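Local coordinates for protein urocanate hydratase (Paenibacillus sp. Soil724D2, PDB 7NED) that probably catalyses the hydration of thiourocanate in bacterial ergothioneine breakdown, using bound NAD+ as cofactor and holding urocanate in the same active site, at residues A[195-199]-A[200-204]; A[214-217]-A[218-222]; A[331-335]-A[336-340]. All coordinates share one frame; numbering follows the deposited sequence.

Interaction 1 (A[195-199]-A[200-204]); sequences RRLQT and NYLQR
The Tyr-201 ring receives Thr-199 obliquely, with OG1 3.6 Å from CD1, while Ser-132, Leu-174, Val-391 and Pro-392 pack round the tyrosine from other parts of the chain. The second flat group, the guanidinium of Arg-196, has CB of Arg-195 4.1 Å above one face, displaced toward the rim. It leads away from residues 200-204: its NE donates to Leu-165 O and its NH1 forms a salt bridge with Glu-34. The Arg-196 side chain lies about 6 Å from the bound NAD. What Arg-196 gives this contact is its root, CB lying 3.7 Å from Leu-202 CB. Thr-199 holds OG1 between its backbone N and carbonyl carbon (chi1 66°), which swings the hydroxyl back onto the last helical turn to donate to Arg-195 O at 3.2 Å; the backbone N of Thr-199 reaches the same oxygen from the opposite face of its plane. On the other flank, Leu-197 CD1 rests 3.5 Å from Gln-203 O, and water 1 may bridge Leu-197 O and Asn-200 OD1. The backbone closes the helix: with Asn-200 at positive phi (65°), Asn-200 N donates to Leu-197 O at 3.1 Å and Tyr-201 N weakly to Arg-196 O, which also accepts from Leu-202 N at 3.2 Å. The first two bonds make a Schellman motif, ending helix 190-198 of the Rossmann-like domain and turning the chain toward strand 204-206.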
ATOM      1  N   ARG A 195     -29.144 -16.072  18.260  1.00 28.25           N
ATOM      2  CA  ARG A 195     -28.580 -16.537  16.996  1.00 30.40           C
ATOM      3  C   ARG A 195     -27.567 -17.654  17.225  1.00 27.30           C
ATOM      4  O   ARG A 195     -27.587 -18.679  16.539  1.00 30.89           O
ATOM      5  CB  ARG A 195     -27.953 -15.353  16.242  1.00 27.08           C
ATOM      6  CG  ARG A 195     -27.453 -15.708  14.853  1.00 38.62           C
ATOM      7  CD  ARG A 195     -28.595 -16.291  14.045  1.00 47.51           C
ATOM      8  NE  ARG A 195     -28.220 -16.710  12.695  1.00 53.23           N
ATOM      9  CZ  ARG A 195     -29.103 -17.060  11.761  1.00 58.77           C
ATOM     10  NH1 ARG A 195     -28.689 -17.436  10.554  1.00 56.81           N
ATOM     11  NH2 ARG A 195     -30.404 -17.052  12.047  1.00 63.05           N
ATOM     12  N   ARG A 196     -26.667 -17.481  18.190  1.00 27.23           N
ATOM     13  CA  ARG A 196     -25.650 -18.508  18.374  1.00 25.51           C
ATOM     14  C   ARG A 196     -26.259 -19.762  18.979  1.00 28.65           C
ATOM     15  O   ARG A 196     -25.850 -20.883  18.654  1.00 28.49           O
ATOM     16  CB  ARG A 196     -24.514 -17.994  19.245  1.00 23.82           C
ATOM     17  CG  ARG A 196     -23.817 -16.721  18.698  1.00 25.89           C
ATOM     18  CD  ARG A 196     -23.561 -16.768  17.214  1.00 27.47           C
ATOM     19  NE  ARG A 196     -23.391 -15.402  16.749  1.00 29.66           N
ATOM     20  CZ  ARG A 196     -23.713 -14.932  15.547  1.00 32.65           C
ATOM     21  NH1 ARG A 196     -23.556 -13.641  15.310  1.00 27.08           N
ATOM     22  NH2 ARG A 196     -24.159 -15.727  14.582  1.00 33.87           N
ATOM     23  N   LEU A 197     -27.232 -19.590  19.869  1.00 27.02           N
ATOM     24  CA  LEU A 197     -27.936 -20.755  20.396  1.00 32.34           C
ATOM     25  C   LEU A 197     -28.577 -21.539  19.257  1.00 30.51           C
ATOM     26  O   LEU A 197     -28.444 -22.759  19.169  1.00 30.15           O
ATOM     27  CB  LEU A 197     -28.993 -20.313  21.413  1.00 26.94           C
ATOM     28  CG  LEU A 197     -29.581 -21.414  22.280  1.00 35.17           C
ATOM     29  CD1 LEU A 197     -28.529 -21.903  23.290  1.00 31.75           C
ATOM     30  CD2 LEU A 197     -30.871 -20.961  22.999  1.00 35.09           C
ATOM     31  N   GLN A 198     -29.239 -20.846  18.343  1.00 30.22           N
ATOM     32  CA  GLN A 198     -30.010 -21.558  17.335  1.00 31.69           C
ATOM     33  C   GLN A 198     -29.152 -22.107  16.197  1.00 33.05           C
ATOM     34  O   GLN A 198     -29.598 -23.012  15.492  1.00 39.72           O
ATOM     35  CB  GLN A 198     -31.111 -20.643  16.825  1.00 32.45           C
ATOM     36  CG  GLN A 198     -32.048 -20.222  17.951  1.00 29.92           C
ATOM     37  CD  GLN A 198     -33.292 -19.537  17.442  1.00 36.90           C
ATOM     38  OE1 GLN A 198     -33.574 -19.557  16.239  1.00 36.80           O
ATOM     39  NE2 GLN A 198     -34.038 -18.903  18.347  1.00 33.97           N
ATOM     40  N   THR A 199     -27.931 -21.628  16.016  1.00 32.34           N
ATOM     41  CA  THR A 199     -27.037 -22.270  15.061  1.00 32.02           C
ATOM     42  C   THR A 199     -26.142 -23.291  15.727  1.00 32.76           C
ATOM     43  O   THR A 199     -25.263 -23.862  15.063  1.00 31.46           O
ATOM     44  CB  THR A 199     -26.174 -21.218  14.333  1.00 31.56           C
ATOM     45  OG1 THR A 199     -25.289 -20.580  15.268  1.00 29.22           O
ATOM     46  CG2 THR A 199     -27.069 -20.188  13.736  1.00 35.25           C
ATOM     47  N   ASN A 200     -26.316 -23.501  17.029  1.00 32.85           N
ATOM     48  CA  ASN A 200     -25.555 -24.480  17.792  1.00 30.65           C
ATOM     49  C   ASN A 200     -24.079 -24.167  17.878  1.00 31.87           C
ATOM     50  O   ASN A 200     -23.258 -25.067  18.103  1.00 32.24           O
ATOM     51  CB  ASN A 200     -25.777 -25.884  17.243  1.00 33.65           C
ATOM     52  CG  ASN A 200     -27.027 -26.472  17.793  1.00 29.47           C
ATOM     53  OD1 ASN A 200     -27.126 -26.674  19.001  1.00 26.96           O
ATOM     54  ND2 ASN A 200     -28.023 -26.652  16.949  1.00 32.20           N
ATOM     55  N   TYR A 201     -23.724 -22.891  17.750  1.00 28.16           N
ATOM     56  CA  TYR A 201     -22.412 -22.478  18.197  1.00 28.23           C
ATOM     57  C   TYR A 201     -22.362 -22.364  19.705  1.00 29.85           C
ATOM     58  O   TYR A 201     -21.274 -22.472  20.305  1.00 26.32           O
ATOM     59  CB  TYR A 201     -22.045 -21.145  17.565  1.00 29.33           C
ATOM     60  CG  TYR A 201     -21.285 -21.286  16.299  1.00 30.07           C
ATOM     61  CD1 TYR A 201     -21.907 -21.678  15.107  1.00 29.20           C
ATOM     62  CD2 TYR A 201     -19.908 -21.057  16.291  1.00 28.71           C
ATOM     63  CE1 TYR A 201     -21.152 -21.785  13.901  1.00 28.72           C
ATOM     64  CE2 TYR A 201     -19.163 -21.200  15.138  1.00 27.63           C
ATOM     65  CZ  TYR A 201     -19.789 -21.559  13.945  1.00 28.58           C
ATOM     66  OH  TYR A 201     -19.007 -21.670  12.819  1.00 29.83           O
ATOM     67  N   LEU A 202     -23.536 -22.224  20.321  1.00 26.89           N
ATOM     68  CA  LEU A 202     -23.700 -21.959  21.731  1.00 23.07           C
ATOM     69  C   LEU A 202     -24.600 -23.034  22.345  1.00 23.48           C
ATOM     70  O   LEU A 202     -25.620 -23.403  21.760  1.00 22.42           O
ATOM     71  CB  LEU A 202     -24.299 -20.576  21.912  1.00 23.63           C
ATOM     72  CG  LEU A 202     -24.413 -20.141  23.361  1.00 22.05           C
ATOM     73  CD1 LEU A 202     -23.042 -20.156  23.976  1.00 19.02           C
ATOM     74  CD2 LEU A 202     -25.038 -18.729  23.435  1.00 17.13           C
ATOM     75  N   GLN A 203     -24.238 -23.513  23.532  1.00 19.20           N
ATOM     76  CA  GLN A 203     -25.021 -24.601  24.132  1.00 20.55           C
ATOM     77  C   GLN A 203     -26.137 -24.093  25.028  1.00 24.43           C
ATOM     78  O   GLN A 203     -27.253 -24.633  24.992  1.00 24.56           O
ATOM     79  CB  GLN A 203     -24.112 -25.520  24.940  1.00 20.17           C
ATOM     80  CG  GLN A 203     -23.355 -26.515  24.066  1.00 27.79           C
ATOM     81  CD  GLN A 203     -22.296 -27.286  24.837  1.00 25.24           C
ATOM     82  OE1 GLN A 203     -22.154 -27.110  26.050  1.00 23.09           O
ATOM     83  NE2 GLN A 203     -21.544 -28.151  24.132  1.00 28.05           N
ATOM     84  N   ARG A 204     -25.845 -23.097  25.863  1.00 22.20           N
ATOM     85  CA  ARG A 204     -26.774 -22.604  26.868  1.00 24.34           C
ATOM     86  C   ARG A 204     -26.754 -21.082  26.895  1.00 25.02           C
ATOM     87  O   ARG A 204     -25.750 -20.465  26.546  1.00 21.40           O
ATOM     88  CB  ARG A 204     -26.426 -23.092  28.282  1.00 22.88           C
ATOM     89  CG  ARG A 204     -26.467 -24.578  28.435  1.00 25.52           C
ATOM     90  CD  ARG A 204     -26.124 -24.991  29.856  1.00 26.43           C
ATOM     91  NE  ARG A 204     -25.963 -26.432  29.942  1.00 32.33           N
ATOM     92  CZ  ARG A 204     -25.462 -27.078  30.992  1.00 36.27           C
ATOM     93  NH1 ARG A 204     -25.100 -26.426  32.098  1.00 33.64           N
ATOM     94  NH2 ARG A 204     -25.324 -28.381  30.928  1.00 33.82           N
TER
HETATM   95  O   HOH W   1     -28.023 -24.867  20.952  1.00 30.67           O

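Interaction 2 (A[214-217]-A[218-222])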
ATOM      1  N   LEU A 214     -22.897 -21.075  38.090  1.00 23.36           N
ATOM      2  CA  LEU A 214     -23.263 -22.407  38.559  1.00 24.97           C
ATOM      3  C   LEU A 214     -23.027 -23.446  37.468  1.00 27.45           C
ATOM      4  O   LEU A 214     -22.432 -24.501  37.718  1.00 24.85           O
ATOM      5  CB  LEU A 214     -24.726 -22.426  39.012  1.00 28.72           C
ATOM      6  CG  LEU A 214     -25.306 -23.810  39.267  1.00 37.35           C
ATOM      7  CD1 LEU A 214     -24.633 -24.388  40.509  1.00 38.46           C
ATOM      8  CD2 LEU A 214     -26.822 -23.762  39.448  1.00 31.13           C
ATOM      9  N   TRP A 215     -23.505 -23.167  36.248  1.00 22.94           N
ATOM     10  CA  TRP A 215     -23.233 -24.044  35.105  1.00 23.46           C
ATOM     11  C   TRP A 215     -21.732 -24.221  34.851  1.00 22.83           C
ATOM     12  O   TRP A 215     -21.256 -25.338  34.590  1.00 22.58           O
ATOM     13  CB  TRP A 215     -23.925 -23.473  33.870  1.00 22.73           C
ATOM     14  CG  TRP A 215     -25.401 -23.604  33.892  1.00 23.89           C
ATOM     15  CD1 TRP A 215     -26.149 -24.359  34.749  1.00 27.41           C
ATOM     16  CD2 TRP A 215     -26.332 -22.911  33.045  1.00 24.16           C
ATOM     17  NE1 TRP A 215     -27.493 -24.211  34.458  1.00 26.30           N
ATOM     18  CE2 TRP A 215     -27.630 -23.319  33.424  1.00 27.43           C
ATOM     19  CE3 TRP A 215     -26.189 -21.973  32.010  1.00 23.67           C
ATOM     20  CZ2 TRP A 215     -28.779 -22.837  32.796  1.00 28.89           C
ATOM     21  CZ3 TRP A 215     -27.330 -21.494  31.375  1.00 24.64           C
ATOM     22  CH2 TRP A 215     -28.616 -21.926  31.773  1.00 27.46           C
ATOM     23  N   ILE A 216     -20.971 -23.133  34.883  1.00 22.53           N
ATOM     24  CA  ILE A 216     -19.533 -23.251  34.668  1.00 21.19           C
ATOM     25  C   ILE A 216     -18.920 -24.110  35.761  1.00 23.16           C
ATOM     26  O   ILE A 216     -18.064 -24.960  35.508  1.00 20.84           O
ATOM     27  CB  ILE A 216     -18.864 -21.865  34.638  1.00 19.72           C
ATOM     28  CG1 ILE A 216     -19.339 -21.026  33.429  1.00 19.28           C
ATOM     29  CG2 ILE A 216     -17.347 -22.066  34.700  1.00 22.13           C
ATOM     30  CD1 ILE A 216     -18.973 -21.573  32.039  1.00 17.44           C
ATOM     31  N   GLU A 217     -19.355 -23.906  37.000  1.00 21.49           N
ATOM     32  CA  GLU A 217     -18.766 -24.662  38.103  1.00 28.22           C
ATOM     33  C   GLU A 217     -19.034 -26.161  37.960  1.00 24.29           C
ATOM     34  O   GLU A 217     -18.122 -26.985  38.110  1.00 26.58           O
ATOM     35  CB  GLU A 217     -19.308 -24.137  39.427  1.00 32.22           C
ATOM     36  CG  GLU A 217     -18.604 -24.759  40.594  1.00 43.11           C
ATOM     37  CD  GLU A 217     -18.932 -24.082  41.896  1.00 49.69           C
ATOM     38  OE1 GLU A 217     -18.129 -24.268  42.828  1.00 53.81           O
ATOM     39  OE2 GLU A 217     -19.974 -23.384  41.988  1.00 51.48           O
ATOM     40  N   GLU A 218     -20.280 -26.530  37.673  1.00 21.22           N
ATOM     41  CA  GLU A 218     -20.611 -27.933  37.467  1.00 25.68           C
ATOM     42  C   GLU A 218     -19.760 -28.560  36.378  1.00 26.52           C
ATOM     43  O   GLU A 218     -19.327 -29.711  36.507  1.00 24.90           O
ATOM     44  CB  GLU A 218     -22.079 -28.074  37.115  1.00 25.62           C
ATOM     45  CG  GLU A 218     -22.589 -29.473  37.257  1.00 38.62           C
ATOM     46  CD  GLU A 218     -24.086 -29.524  37.144  1.00 50.40           C
ATOM     47  OE1 GLU A 218     -24.617 -28.832  36.226  1.00 56.04           O
ATOM     48  OE2 GLU A 218     -24.714 -30.281  37.937  1.00 64.15           O
ATOM     49  N   ALA A 219     -19.564 -27.847  35.269  1.00 20.59           N
ATOM     50  CA  ALA A 219     -18.757 -28.385  34.179  1.00 20.57           C
ATOM     51  C   ALA A 219     -17.294 -28.526  34.592  1.00 21.67           C
ATOM     52  O   ALA A 219     -16.678 -29.589  34.406  1.00 24.84           O
ATOM     53  CB  ALA A 219     -18.896 -27.482  32.936  1.00 20.17           C
ATOM     54  N   VAL A 220     -16.699 -27.451  35.122  1.00 18.48           N
ATOM     55  CA  VAL A 220     -15.323 -27.518  35.579  1.00 19.91           C
ATOM     56  C   VAL A 220     -15.130 -28.707  36.505  1.00 24.49           C
ATOM     57  O   VAL A 220     -14.207 -29.510  36.329  1.00 22.43           O
ATOM     58  CB  VAL A 220     -14.923 -26.212  36.279  1.00 27.15           C
ATOM     59  CG1 VAL A 220     -13.556 -26.363  36.870  1.00 30.29           C
ATOM     60  CG2 VAL A 220     -14.829 -25.096  35.216  1.00 24.08           C
ATOM     61  N   ASP A 221     -15.967 -28.784  37.535  1.00 22.39           N
ATOM     62  CA  ASP A 221     -15.839 -29.830  38.549  1.00 25.34           C
ATOM     63  C   ASP A 221     -15.864 -31.212  37.912  1.00 26.01           C
ATOM     64  O   ASP A 221     -15.153 -32.112  38.362  1.00 28.76           O
ATOM     65  CB  ASP A 221     -16.963 -29.702  39.585  1.00 24.70           C
ATOM     66  CG  ASP A 221     -16.763 -28.536  40.559  1.00 30.71           C
ATOM     67  OD1 ASP A 221     -15.664 -27.930  40.572  1.00 36.15           O
ATOM     68  OD2 ASP A 221     -17.736 -28.211  41.293  1.00 30.63           O
ATOM     69  N   ASN A 222     -16.703 -31.413  36.892  1.00 22.70           N
ATOM     70  CA  ASN A 222     -16.810 -32.696  36.215  1.00 24.40           C
ATOM     71  C   ASN A 222     -15.852 -32.861  35.035  1.00 23.45           C
ATOM     72  O   ASN A 222     -15.832 -33.934  34.426  1.00 22.09           O
ATOM     73  CB  ASN A 222     -18.251 -32.917  35.772  1.00 21.93           C
ATOM     74  CG  ASN A 222     -19.135 -33.290  36.931  1.00 31.65           C
ATOM     75  OD1 ASN A 222     -18.750 -34.125  37.760  1.00 29.12           O
ATOM     76  ND2 ASN A 222     -20.297 -32.658  37.032  1.00 32.06           N
TER
HETATM   77  O   HOH W   2     -23.104 -27.271  33.507  1.00 26.92           O
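In a beta-alpha-beta unit of the Rossmann-like domain, strand 204-206, helix 209-222 and strand 226-231, Ile-216 and Val-220 meet one turn apart on the side of the helix that faces the parallel sheet. Their CG2 methyls touch at 4.0 Å. Ile-216 sets CG2 anti to its backbone N, where it leans along the helix toward the next turn; CG2 of Val-220 also lies 3.3 Å from Ile-216 O. Phe-159, Ala-182 and further residues of strands 159-163, 182-187 and 226-231 receive this apolar ridge, and Ala-219 joins it against Val-226 and Ala-182. The helix core is regular. Val-220 N donates to Ile-216 O at 2.9 Å with an N-H...O angle of 174°, and Glu-218, Ala-219 and Asp-221 repeat the same i to i+4 bond to Leu-214, Trp-215 and Glu-217. Away from the sheet the contact is acidic. Glu-217 runs extended from a CG anti to its backbone N (chi1 -173°), and its OE1 comes to 4.2 Å from Asp-221 OD2, the two carboxylate planes turned 57° apart. Such neighbouring negative charges would probably disfavour each other, perhaps raising the pKa of one slightly. The closest approach of these two side chains is Glu-217 CG to Asp-221 OD2, 3.6 Å, with the charged oxygens farther apart. Near Trp-215, water 2 donates to the carbonyl O at 2.9 Å and only weakly, at 3.5 Å, to Glu-218 OE1.

Interaction 3 (A[331-335]-A[336-340])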
ATOM      1  N   ASP A 331       0.712  -4.830  29.147  1.00 28.06           N
ATOM      2  CA  ASP A 331       1.139  -5.996  29.918  1.00 26.89           C
ATOM      3  C   ASP A 331       0.389  -7.252  29.483  1.00 24.83           C
ATOM      4  O   ASP A 331       0.887  -8.368  29.655  1.00 23.59           O
ATOM      5  CB  ASP A 331       0.918  -5.747  31.417  1.00 27.97           C
ATOM      6  CG  ASP A 331       1.913  -4.746  32.025  1.00 33.57           C
ATOM      7  OD1 ASP A 331       2.863  -4.300  31.345  1.00 32.21           O
ATOM      8  OD2 ASP A 331       1.696  -4.375  33.194  1.00 40.79           O
ATOM      9  N   ILE A 332      -0.811  -7.089  28.946  1.00 21.61           N
ATOM     10  CA  ILE A 332      -1.610  -8.212  28.476  1.00 20.41           C
ATOM     11  C   ILE A 332      -1.053  -8.689  27.145  1.00 17.95           C
ATOM     12  O   ILE A 332      -0.779  -7.878  26.255  1.00 21.49           O
ATOM     13  CB  ILE A 332      -3.081  -7.791  28.348  1.00 21.13           C
ATOM     14  CG1 ILE A 332      -3.695  -7.643  29.741  1.00 26.11           C
ATOM     15  CG2 ILE A 332      -3.869  -8.859  27.636  1.00 19.47           C
ATOM     16  CD1 ILE A 332      -5.051  -6.994  29.710  1.00 24.94           C
ATOM     17  N   ASP A 333      -0.895 -10.006  27.005  1.00 21.41           N
ATOM     18  CA  ASP A 333      -0.354 -10.617  25.803  1.00 21.64           C
ATOM     19  C   ASP A 333      -1.279 -10.413  24.624  1.00 20.79           C
ATOM     20  O   ASP A 333      -2.475 -10.200  24.782  1.00 20.77           O
ATOM     21  CB  ASP A 333      -0.152 -12.118  25.978  1.00 19.71           C
ATOM     22  CG  ASP A 333       1.099 -12.449  26.749  1.00 26.68           C
ATOM     23  OD1 ASP A 333       1.009 -13.068  27.847  1.00 30.47           O
ATOM     24  OD2 ASP A 333       2.165 -12.058  26.247  1.00 24.71           O
ATOM     25  N   ILE A 334      -0.703 -10.497  23.423  1.00 17.84           N
ATOM     26  CA  ILE A 334      -1.470 -10.555  22.184  1.00 18.26           C
ATOM     27  C   ILE A 334      -1.394 -11.981  21.658  1.00 16.13           C
ATOM     28  O   ILE A 334      -0.357 -12.643  21.770  1.00 16.79           O
ATOM     29  CB  ILE A 334      -0.930  -9.543  21.137  1.00 17.35           C
ATOM     30  CG1 ILE A 334      -1.746  -9.592  19.832  1.00 18.55           C
ATOM     31  CG2 ILE A 334       0.556  -9.789  20.840  1.00 17.57           C
ATOM     32  CD1 ILE A 334      -3.229  -9.116  19.970  1.00 16.76           C
ATOM     33  N   PHE A 335      -2.487 -12.455  21.066  1.00 14.82           N
ATOM     34  CA  PHE A 335      -2.526 -13.874  20.718  1.00 17.74           C
ATOM     35  C   PHE A 335      -1.514 -14.257  19.648  1.00 18.41           C
ATOM     36  O   PHE A 335      -1.166 -15.441  19.522  1.00 17.70           O
ATOM     37  CB  PHE A 335      -3.922 -14.247  20.252  1.00 17.78           C
ATOM     38  CG  PHE A 335      -4.241 -13.802  18.855  1.00 17.48           C
ATOM     39  CD1 PHE A 335      -4.750 -12.538  18.611  1.00 14.89           C
ATOM     40  CD2 PHE A 335      -4.094 -14.675  17.792  1.00 16.99           C
ATOM     41  CE1 PHE A 335      -5.056 -12.134  17.324  1.00 19.50           C
ATOM     42  CE2 PHE A 335      -4.440 -14.272  16.507  1.00 16.67           C
ATOM     43  CZ  PHE A 335      -4.906 -13.013  16.278  1.00 15.98           C
ATOM     44  N   THR A 336      -1.089 -13.300  18.831  1.00 17.05           N
ATOM     45  CA  THR A 336      -0.158 -13.603  17.763  1.00 15.85           C
ATOM     46  C   THR A 336       1.215 -13.915  18.350  1.00 18.09           C
ATOM     47  O   THR A 336       1.680 -15.062  18.322  1.00 19.77           O
ATOM     48  CB  THR A 336      -0.094 -12.414  16.793  1.00 14.80           C
ATOM     49  OG1 THR A 336       0.179 -11.226  17.550  1.00 16.13           O
ATOM     50  CG2 THR A 336      -1.445 -12.248  16.067  1.00 14.76           C
ATOM     51  N   GLU A 337       1.854 -12.907  18.926  1.00 18.40           N
ATOM     52  CA  GLU A 337       3.194 -13.116  19.468  1.00 21.60           C
ATOM     53  C   GLU A 337       3.192 -14.245  20.499  1.00 17.99           C
ATOM     54  O   GLU A 337       4.149 -15.023  20.587  1.00 18.61           O
ATOM     55  CB  GLU A 337       3.707 -11.814  20.104  1.00 17.53           C
ATOM     56  CG  GLU A 337       5.136 -11.912  20.613  1.00 18.50           C
ATOM     57  CD  GLU A 337       5.267 -12.465  22.038  1.00 30.23           C
ATOM     58  OE1 GLU A 337       4.252 -12.633  22.765  1.00 25.59           O
ATOM     59  OE2 GLU A 337       6.421 -12.772  22.413  1.00 26.17           O
ATOM     60  N   ALA A 338       2.148 -14.325  21.316  1.00 17.91           N
ATOM     61  CA  ALA A 338       2.199 -15.271  22.443  1.00 20.64           C
ATOM     62  C   ALA A 338       1.873 -16.710  22.052  1.00 19.16           C
ATOM     63  O   ALA A 338       2.430 -17.649  22.653  1.00 23.38           O
ATOM     64  CB  ALA A 338       1.251 -14.833  23.552  1.00 17.15           C
ATOM     65  N   PHE A 339       0.993 -16.919  21.085  1.00 16.38           N
ATOM     66  CA  PHE A 339       0.526 -18.283  20.820  1.00 17.68           C
ATOM     67  C   PHE A 339       0.690 -18.761  19.386  1.00 23.74           C
ATOM     68  O   PHE A 339       1.092 -19.915  19.175  1.00 21.65           O
ATOM     69  CB  PHE A 339      -0.938 -18.389  21.234  1.00 16.70           C
ATOM     70  CG  PHE A 339      -1.184 -17.912  22.638  1.00 17.65           C
ATOM     71  CD1 PHE A 339      -0.441 -18.428  23.698  1.00 19.62           C
ATOM     72  CD2 PHE A 339      -2.078 -16.905  22.888  1.00 17.87           C
ATOM     73  CE1 PHE A 339      -0.624 -17.970  24.998  1.00 20.18           C
ATOM     74  CE2 PHE A 339      -2.303 -16.434  24.199  1.00 17.35           C
ATOM     75  CZ  PHE A 339      -1.573 -16.972  25.252  1.00 18.77           C
ATOM     76  N   LEU A 340       0.388 -17.925  18.381  1.00 18.55           N
ATOM     77  CA  LEU A 340       0.299 -18.473  17.031  1.00 17.26           C
ATOM     78  C   LEU A 340       1.513 -18.171  16.153  1.00 17.18           C
ATOM     79  O   LEU A 340       1.640 -18.763  15.080  1.00 15.33           O
ATOM     80  CB  LEU A 340      -0.971 -17.965  16.324  1.00 17.91           C
ATOM     81  CG  LEU A 340      -2.310 -18.355  16.976  1.00 18.26           C
ATOM     82  CD1 LEU A 340      -3.438 -17.888  16.071  1.00 20.71           C
ATOM     83  CD2 LEU A 340      -2.374 -19.829  17.256  1.00 18.46           C
TER
HETATM   84  O   HOH W   3       2.187 -11.207  23.699  1.00 20.02           O
HETATM   85  O   HOH W   4       4.594 -14.260  25.081  1.00 36.91           O
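Where strand 333-334, at one end of the parallel sheet of the Rossmann-like domain, runs into helix 335-344, the Phe-335 ring packs tightly against Thr-336 and Leu-340. CG2 of Thr-336 makes a CH-pi contact over one face, 3.7 Å from the ring centroid, and Leu-340 CD1 sits in the ring plane at the edge, 3.7 Å from CD2. Phe-335 places CG between its backbone N and carbonyl carbon (chi1 77°), which folds the ring over the start of the helix, about 5 Å from the bound NAD. Ile-334 is the N-cap residue; its CG1 and CG2 both lie against OG1 of Thr-336, a hydroxyl bonded to Ile-445 O. Ala-338 N donates to Ile-334 O, an ordinary i+4 bond; the next turn widens to pi-type: Phe-335 O accepts from Phe-339 N, which comes from above the carbonyl plane, and from Leu-340 N, which lies in that plane at 3.1 Å. Glu-337 N, by contrast, is buried without a partner. The other flank is looser and watery. Asp-333 and Glu-337 bring their carboxylates together nearly parallel, planes 14° apart, yet OD2 and OE1 stay 4.1 Å from each other. Glu-337 OE2 also has a long, weak ion pair with Arg-449. The like charges are probably eased by water 3, which donates to Asp-333 OD2 and to Glu-337 OE1, at 2.7 Å each, and accepts from Ile-334 N at 3.0 Å.

All three contacts lie in the Rossmann-like domain and follow one another along the chain. Interactions 1 and 2 have centres about 19 Å apart and meet through Arg-204, whose guanidinium makes a cation-pi contact with the Trp-215 indole; strand 204-206, which starts at this arginine, joins the two helices. Interaction 3 is about 28 Å from each of the others, centre to centre, touching neither. Strands 204-206 and 333-334 are the outermost two of the seven-stranded parallel sheet, so interactions 1 and 3 stand at opposite ends of it. Both bring side chains near the bound NAD, whereas interaction 2 packs a helix onto the sheet.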